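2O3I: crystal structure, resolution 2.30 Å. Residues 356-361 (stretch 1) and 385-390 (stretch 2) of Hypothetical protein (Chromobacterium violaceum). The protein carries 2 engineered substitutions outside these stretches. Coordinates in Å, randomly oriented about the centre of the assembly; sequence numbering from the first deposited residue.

Stretch 1 (356-361) IALPAA
Stretch 2, residues 385-390: PYAPVD

A small, apolar contact joins the end of a strand and the loop that follows it to an irregular segment of the same chain, held mainly by van der Waals packing around Val 389 with no hydrogen bond between the atoms modelled. The two stretches together bury 213 Å², and their touching parts, CA 357 to 360 and CA 386 to 390, run 107° apart, so they cross instead of pairing like strands. The backbones come nearest at Pro 359 and Asp 390, with CA of Pro 359 5.8 Å from CA of Asp 390.

Stretch 1 enters as a strand through Ile 356, Ala 357 and Leu 358 (phi/psi -115/138, -107/138 and -117/130), then continues extended as a loop through Pro 359 (-61/134), Ala 360 (-60/150) and Ala 361 (-69/149). The alternation of an extended chain turns the CB of Ala 357 toward stretch 2 and that of Leu 358 away; the CA-to-CB bond is sideways at Pro 359, toward stretch 2 at Ala 360 and away at Ala 361. Ile 356 (chi1 -66°, m; chi2 175°, t) is out of reach, and Leu 358 (chi1 -57°, m; chi2 175°, t) offers little more than its backbone.

Stretch 2 has no regular helix or strand. Pro 385 (-89/171), Tyr 386 (-78/129), Ala 387 (-121/89) and Pro 388 (-49/126) are followed by a change of backbone conformation at Val 389 (-64/-24); phi of Asp 390 is -83°. The CA-to-CB bonds of Tyr 386, Val 389 and Asp 390 point toward stretch 1; that of Pro 388 is sideways. Val 389, chi1 -72° (m), has the largest covered area, 59 Å². Its CG1 lies 3.9 Å from CB of Ala 357. Val 389 CG2 sits 3.9 Å from Pro 359 CA and 4.2 Å from Pro 359 CB. Val 389 CG2 is 4.3 Å from Leu 358 C, covering the Leu 358–Pro 359 junction, and also lies 4.4 Å from Ala 357 CB.

Pro 359, its ring C-gamma endo, also meets Asp 390: CB of Pro 359 is 3.8 Å from CB of Asp 390. The carboxylate of Asp 390 is not modelled, so this contact is described by CB alone. The ring of Pro 388 is C-gamma exo and makes no contact.

Tyr 386, with chi1 165° (t) and chi2 -139°, brings its OH to 3.7 Å from CB of Ala 360, farther along stretch 1. This is packing against a methyl; the hydroxyl finds its hydrogen bond elsewhere in the structure. Pro 385 and Ala 387 remain out of reach.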

# COMPACT_ATOMS: atom_id res chain seq x y z
N ILE A 356 24.78 -21.03 19.04
CA ILE A 356 26.06 -20.52 18.56
C ILE A 356 25.93 -19.11 18.03
O ILE A 356 24.96 -18.77 17.34
CB ILE A 356 26.63 -21.44 17.45
CG1 ILE A 356 26.98 -22.80 18.04
CG2 ILE A 356 27.87 -20.80 16.82
CD1 ILE A 356 27.45 -23.83 17.02
N ALA A 357 26.90 -18.27 18.36
CA ALA A 357 26.91 -16.90 17.88
C ALA A 357 28.00 -16.79 16.82
O ALA A 357 29.08 -17.36 16.97
CB ALA A 357 27.19 -15.94 19.03
N LEU A 358 27.69 -16.08 15.75
CA LEU A 358 28.66 -15.88 14.69
C LEU A 358 28.94 -14.39 14.61
O LEU A 358 28.01 -13.56 14.58
CB LEU A 358 28.11 -16.38 13.35
CG LEU A 358 27.66 -17.85 13.25
CD1 LEU A 358 27.04 -18.10 11.87
CD2 LEU A 358 28.85 -18.78 13.50
N PRO A 359 30.21 -14.01 14.62
CA PRO A 359 30.51 -12.58 14.54
C PRO A 359 29.97 -11.97 13.24
O PRO A 359 30.12 -12.55 12.16
CB PRO A 359 32.04 -12.53 14.64
CG PRO A 359 32.47 -13.91 14.17
CD PRO A 359 31.44 -14.80 14.80
N ALA A 360 29.30 -10.83 13.36
CA ALA A 360 28.74 -10.18 12.19
C ALA A 360 29.84 -9.84 11.20
O ALA A 360 30.98 -9.60 11.59
CB ALA A 360 28.00 -8.93 12.60
N ALA A 361 29.52 -9.84 9.91
CA ALA A 361 30.51 -9.49 8.90
C ALA A 361 30.79 -8.02 9.10
O ALA A 361 29.90 -7.26 9.50
CB ALA A 361 29.99 -9.76 7.50
N PRO A 385 25.03 -1.12 24.19
CA PRO A 385 25.83 -1.00 22.97
C PRO A 385 26.00 -2.35 22.29
O PRO A 385 25.63 -3.38 22.85
CB PRO A 385 27.15 -0.46 23.49
CG PRO A 385 27.30 -1.23 24.78
CD PRO A 385 25.90 -1.16 25.38
N TYR A 386 26.55 -2.35 21.08
CA TYR A 386 26.80 -3.59 20.36
C TYR A 386 28.07 -4.15 20.99
O TYR A 386 29.07 -3.44 21.13
CB TYR A 386 27.03 -3.30 18.87
CG TYR A 386 27.65 -4.44 18.08
CD1 TYR A 386 28.64 -4.19 17.12
CD2 TYR A 386 27.23 -5.76 18.25
CE1 TYR A 386 29.20 -5.22 16.36
CE2 TYR A 386 27.78 -6.80 17.49
CZ TYR A 386 28.76 -6.52 16.54
OH TYR A 386 29.31 -7.52 15.78
N ALA A 387 28.03 -5.42 21.39
CA ALA A 387 29.18 -6.07 22.00
C ALA A 387 29.61 -7.29 21.18
O ALA A 387 29.16 -8.41 21.43
CB ALA A 387 28.85 -6.49 23.42
N PRO A 388 30.50 -7.09 20.20
CA PRO A 388 30.98 -8.18 19.35
C PRO A 388 31.45 -9.41 20.12
O PRO A 388 32.30 -9.31 21.00
CB PRO A 388 32.13 -7.54 18.58
CG PRO A 388 31.75 -6.09 18.52
CD PRO A 388 31.22 -5.84 19.91
N VAL A 389 30.89 -10.56 19.77
CA VAL A 389 31.29 -11.80 20.42
C VAL A 389 32.75 -12.07 20.10
O VAL A 389 33.45 -12.76 20.84
CB VAL A 389 30.42 -12.98 19.96
CG1 VAL A 389 29.01 -12.85 20.54
CG2 VAL A 389 30.36 -13.02 18.43
N ASP A 390 33.22 -11.51 18.98
CA ASP A 390 34.61 -11.66 18.58
C ASP A 390 35.46 -10.63 19.33
O ASP A 390 36.19 -11.03 20.25
CB ASP A 390 34.76 -11.46 17.07